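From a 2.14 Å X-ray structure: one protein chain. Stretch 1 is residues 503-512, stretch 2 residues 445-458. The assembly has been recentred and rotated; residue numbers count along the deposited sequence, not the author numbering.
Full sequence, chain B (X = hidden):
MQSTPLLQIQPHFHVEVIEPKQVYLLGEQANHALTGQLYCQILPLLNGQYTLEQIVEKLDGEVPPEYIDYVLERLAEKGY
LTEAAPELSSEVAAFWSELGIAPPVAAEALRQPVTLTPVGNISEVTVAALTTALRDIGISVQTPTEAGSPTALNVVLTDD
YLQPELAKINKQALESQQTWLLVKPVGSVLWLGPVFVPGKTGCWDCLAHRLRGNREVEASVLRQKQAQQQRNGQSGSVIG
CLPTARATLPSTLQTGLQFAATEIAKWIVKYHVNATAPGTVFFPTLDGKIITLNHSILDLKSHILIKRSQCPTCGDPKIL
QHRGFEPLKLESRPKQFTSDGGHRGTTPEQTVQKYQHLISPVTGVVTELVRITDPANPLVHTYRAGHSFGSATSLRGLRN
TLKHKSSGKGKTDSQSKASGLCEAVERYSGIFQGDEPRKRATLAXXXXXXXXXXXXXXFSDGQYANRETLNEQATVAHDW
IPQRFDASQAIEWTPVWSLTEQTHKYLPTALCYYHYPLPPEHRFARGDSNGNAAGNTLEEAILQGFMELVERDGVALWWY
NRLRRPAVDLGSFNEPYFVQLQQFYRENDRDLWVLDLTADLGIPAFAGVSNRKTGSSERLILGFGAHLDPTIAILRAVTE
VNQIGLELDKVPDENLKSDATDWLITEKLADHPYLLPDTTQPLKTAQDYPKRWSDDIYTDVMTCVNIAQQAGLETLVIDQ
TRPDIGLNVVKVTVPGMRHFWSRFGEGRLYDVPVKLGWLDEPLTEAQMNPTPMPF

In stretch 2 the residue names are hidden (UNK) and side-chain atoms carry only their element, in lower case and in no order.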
# COMPACT_ATOMS: atom_id res chain seq x y z
N THR B 503 34.16 -27.36 2.71
CA THR B 503 35.32 -26.74 2.07
C THR B 503 34.91 -26.13 0.73
O THR B 503 33.76 -26.25 0.32
CB THR B 503 36.44 -27.76 1.83
OG1 THR B 503 37.61 -27.08 1.35
CG2 THR B 503 36.02 -28.82 0.81
N HIS B 504 35.85 -25.48 0.06
CA HIS B 504 35.56 -24.83 -1.21
C HIS B 504 35.82 -25.77 -2.38
O HIS B 504 36.87 -26.38 -2.46
CB HIS B 504 36.40 -23.56 -1.38
CG HIS B 504 35.92 -22.40 -0.56
ND1 HIS B 504 34.75 -21.73 -0.84
CD2 HIS B 504 36.46 -21.78 0.52
CE1 HIS B 504 34.58 -20.76 0.03
NE2 HIS B 504 35.60 -20.77 0.87
N LYS B 505 34.84 -25.88 -3.26
CA LYS B 505 35.02 -26.52 -4.56
C LYS B 505 34.94 -25.44 -5.63
O LYS B 505 34.86 -24.25 -5.31
CB LYS B 505 33.97 -27.59 -4.79
CG LYS B 505 33.97 -28.72 -3.76
CD LYS B 505 35.29 -29.48 -3.74
CE LYS B 505 35.18 -30.78 -2.95
NZ LYS B 505 34.84 -31.93 -3.82
N TYR B 506 34.98 -25.84 -6.90
CA TYR B 506 34.96 -24.90 -8.01
C TYR B 506 34.09 -25.37 -9.17
O TYR B 506 34.21 -26.50 -9.64
CB TYR B 506 36.37 -24.65 -8.53
CG TYR B 506 37.24 -23.87 -7.58
CD1 TYR B 506 37.19 -22.48 -7.54
CD2 TYR B 506 38.10 -24.52 -6.71
CE1 TYR B 506 37.98 -21.76 -6.67
CE2 TYR B 506 38.90 -23.81 -5.83
CZ TYR B 506 38.84 -22.43 -5.81
OH TYR B 506 39.64 -21.74 -4.93
N LEU B 507 33.20 -24.48 -9.61
CA LEU B 507 32.43 -24.67 -10.83
C LEU B 507 32.78 -23.55 -11.80
O LEU B 507 33.19 -22.47 -11.38
CB LEU B 507 30.93 -24.65 -10.55
CG LEU B 507 30.31 -25.94 -10.03
CD1 LEU B 507 30.44 -26.00 -8.53
CD2 LEU B 507 28.85 -26.05 -10.42
N PRO B 508 32.60 -23.81 -13.12
CA PRO B 508 32.77 -22.69 -14.05
C PRO B 508 31.81 -21.54 -13.73
O PRO B 508 30.66 -21.78 -13.40
CB PRO B 508 32.49 -23.32 -15.43
CG PRO B 508 31.85 -24.64 -15.15
CD PRO B 508 32.30 -25.08 -13.80
N THR B 509 32.30 -20.31 -13.81
CA THR B 509 31.51 -19.13 -13.52
C THR B 509 30.26 -19.10 -14.39
O THR B 509 29.22 -18.57 -13.99
CB THR B 509 32.34 -17.85 -13.72
OG1 THR B 509 33.55 -17.93 -12.94
CG2 THR B 509 31.58 -16.62 -13.29
N ALA B 510 30.36 -19.68 -15.58
CA ALA B 510 29.26 -19.68 -16.54
C ALA B 510 28.03 -20.43 -16.02
O ALA B 510 26.91 -20.19 -16.47
CB ALA B 510 29.72 -20.27 -17.86
N LEU B 511 28.25 -21.35 -15.08
CA LEU B 511 27.16 -22.11 -14.48
C LEU B 511 26.55 -21.42 -13.25
O LEU B 511 25.41 -21.68 -12.89
CB LEU B 511 27.64 -23.50 -14.07
CG LEU B 511 27.59 -24.59 -15.14
CD1 LEU B 511 28.13 -25.88 -14.57
CD2 LEU B 511 26.17 -24.82 -15.65
N CYS B 512 27.33 -20.55 -12.62
CA CYS B 512 26.98 -19.98 -11.32
C CYS B 512 26.14 -18.70 -11.41
O CYS B 512 25.49 -18.34 -10.44
CB CYS B 512 28.25 -19.70 -10.53
SG CYS B 512 29.24 -21.17 -10.16
N UNK B 445 44.88 -27.53 -13.17
CA UNK B 445 45.58 -26.81 -12.09
C UNK B 445 44.80 -26.92 -10.79
O UNK B 445 45.39 -26.99 -9.71
c UNK B 445 45.78 -25.33 -12.44
c UNK B 445 46.02 -25.05 -13.91
o UNK B 445 45.66 -22.70 -13.93
c UNK B 445 46.46 -23.62 -14.17
o UNK B 445 47.61 -23.43 -14.61
N UNK B 446 43.47 -26.95 -10.89
CA UNK B 446 42.62 -27.07 -9.72
C UNK B 446 42.48 -28.53 -9.29
O UNK B 446 42.24 -28.82 -8.11
c UNK B 446 39.77 -24.54 -10.60
c UNK B 446 41.24 -26.48 -10.01
c UNK B 446 41.95 -24.12 -9.43
c UNK B 446 41.21 -25.01 -10.43
N UNK B 447 42.60 -29.43 -10.25
CA UNK B 447 42.56 -30.86 -9.98
C UNK B 447 41.21 -31.36 -9.51
O UNK B 447 40.24 -31.38 -10.28
N UNK B 448 41.15 -31.75 -8.24
CA UNK B 448 39.99 -32.45 -7.69
C UNK B 448 38.99 -31.54 -6.99
O UNK B 448 37.84 -31.92 -6.77
c UNK B 448 40.45 -33.55 -6.73
o UNK B 448 41.91 -35.40 -7.06
c UNK B 448 40.88 -34.81 -7.45
o UNK B 448 40.20 -35.21 -8.42
N UNK B 449 39.42 -30.34 -6.62
CA UNK B 449 38.49 -29.35 -6.10
C UNK B 449 37.54 -28.87 -7.21
O UNK B 449 36.44 -28.39 -6.94
c UNK B 449 39.24 -28.16 -5.51
c UNK B 449 40.92 -27.20 -3.97
c UNK B 449 40.15 -28.46 -4.32
c UNK B 449 39.34 -28.95 -3.13
N UNK B 450 37.99 -29.02 -8.45
CA UNK B 450 37.21 -28.63 -9.61
C UNK B 450 36.10 -29.63 -9.88
O UNK B 450 36.29 -30.83 -9.70
c UNK B 450 38.11 -28.51 -10.83
N UNK B 451 34.95 -29.12 -10.32
CA UNK B 451 33.83 -29.93 -10.76
C UNK B 451 33.58 -29.71 -12.25
O UNK B 451 33.30 -28.60 -12.68
c UNK B 451 32.57 -29.62 -9.93
c UNK B 451 31.32 -30.18 -10.60
c UNK B 451 31.89 -29.58 -7.49
c UNK B 451 32.72 -30.23 -8.54
N UNK B 452 33.71 -30.78 -13.03
CA UNK B 452 33.52 -30.71 -14.47
C UNK B 452 32.08 -30.28 -14.75
O UNK B 452 31.16 -30.81 -14.14
c UNK B 452 35.25 -32.10 -17.28
n UNK B 452 33.11 -31.74 -17.52
n UNK B 452 34.94 -31.95 -18.61
c UNK B 452 33.82 -32.06 -15.12
c UNK B 452 34.10 -31.98 -16.58
c UNK B 452 33.64 -31.74 -18.73
N UNK B 453 31.88 -29.30 -15.65
CA UNK B 453 30.52 -28.82 -15.92
C UNK B 453 29.55 -29.92 -16.34
O UNK B 453 28.36 -29.81 -16.08
c UNK B 453 30.73 -27.80 -17.05
c UNK B 453 32.07 -28.10 -17.63
c UNK B 453 32.88 -28.61 -16.48
N UNK B 454 30.05 -30.98 -16.97
CA UNK B 454 29.20 -32.07 -17.44
C UNK B 454 28.58 -32.88 -16.30
O UNK B 454 27.57 -33.55 -16.49
c UNK B 454 31.03 -33.32 -20.65
o UNK B 454 31.86 -32.88 -21.46
c UNK B 454 30.38 -32.35 -19.68
o UNK B 454 30.70 -34.53 -20.62
c UNK B 454 29.98 -33.00 -18.37
N UNK B 455 29.19 -32.81 -15.12
CA UNK B 455 28.62 -33.44 -13.94
C UNK B 455 27.31 -32.76 -13.51
O UNK B 455 26.46 -33.35 -12.83
n UNK B 455 32.95 -33.85 -11.97
c UNK B 455 29.61 -33.39 -12.78
c UNK B 455 30.79 -34.32 -12.95
c UNK B 455 31.71 -34.28 -11.75
o UNK B 455 31.30 -34.62 -10.64
N UNK B 456 27.13 -31.51 -13.91
CA UNK B 456 25.93 -30.77 -13.57
C UNK B 456 24.92 -30.81 -14.70
O UNK B 456 23.74 -31.01 -14.46
s UNK B 456 27.40 -29.22 -11.82
c UNK B 456 26.28 -29.33 -13.22
N UNK B 457 25.40 -30.64 -15.93
CA UNK B 457 24.53 -30.55 -17.09
C UNK B 457 23.88 -31.88 -17.42
O UNK B 457 22.67 -31.97 -17.57
c UNK B 457 25.30 -30.03 -18.31
c UNK B 457 24.88 -27.56 -17.96
c UNK B 457 26.81 -28.33 -19.37
c UNK B 457 25.93 -28.64 -18.17
N UNK B 458 24.69 -32.92 -17.51
CA UNK B 458 24.21 -34.27 -17.78
C UNK B 458 23.55 -34.39 -19.16
O UNK B 458 22.51 -35.03 -19.31
s UNK B 458 23.88 -34.71 -15.00
c UNK B 458 23.23 -34.73 -16.68

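Position 445 lies in the last turn of a helix that begins earlier in the chain and runs through 446; its three side-chain carbons end in two oxygens and lie out of reach of stretch 1, which identifies Glu-445. Position 446 carries four carbons forked at the second, and one branch tip lies against the CB of Tyr-506; this is Leu-446, with CD1 4.0 Å from Tyr-506 CB. Position 447 has no side-chain atoms and a phi of 67°, a value that favours glycine: Gly-447, which leaves the helix within a type II' turn spanning 446 to 449. At 448, two carbons, the second bearing two oxygens, define Asp-448, whose carboxylate leads away from the contact.

Position 449 again has four carbons forked at the second. Its CB lies 4.0 Å from CD2 of Tyr-506, at the ring edge, and a branch tip reaches the backbone of His-504. It is Leu-449, with CD2 3.6 Å from His-504 O. The single carbon at 450 points away from stretch 1 and gives Ala-450, whose backbone forms a single bridge with Tyr-506. Position 451 has four carbons forked at the first, one arm two carbons long, and the tip of the longer arm lies against the side chains of Lys-505 and Leu-507. It is Ile-451, with CD1 3.9 Å from Lys-505 CB and 4.0 Å from Leu-507 CD1.

A five-membered ring of three carbons and two nitrogens on one carbon marks 452 as His-452. It turns away from stretch 1 and caps the following helix, its ND1 accepting from the backbone N of position 454 at 3.2 Å. At 453, three carbons close onto the backbone N, and the ring packs on Pro-508: Pro-453, with CB 3.9 Å from Pro-508 CG. Position 454, three carbons ending in two oxygens, is Glu-454, directed away. Position 455 ends its three carbons in one oxygen and one nitrogen, hence Gln-455, without contact. At 456 one carbon carries a sulfur that lies against Leu-507; this is Cys-456, with SG 3.8 Å from Leu-507 CD2. Four carbons forked at the second at 457 reach Leu-511: Leu-457, CD2 to CD2 at 3.8 Å. Position 458, one carbon and a sulfur with positive phi, is Cys-458, beyond reach.

Two backbone hydrogen bonds fix the register: Tyr-506 N donates to Leu-449 O at 2.9 Å, and Ile-451 N to Tyr-506 O at 2.8 Å. Both thus use Tyr-506, flanking Ala-450. Apolar packing surrounds the bridge: Leu-446 and Leu-449 lie against Tyr-506, and Ile-451, Pro-453, Cys-456 and Leu-457 pack on Leu-507, Pro-508 and Leu-511, with Leu-511 CD1 4.1 Å from both Pro-453 CB and Cys-456 CB. Together the stretches bury 608 Å².

Stretch 2, residues 445-458: ELGDLAIHPEQCLC
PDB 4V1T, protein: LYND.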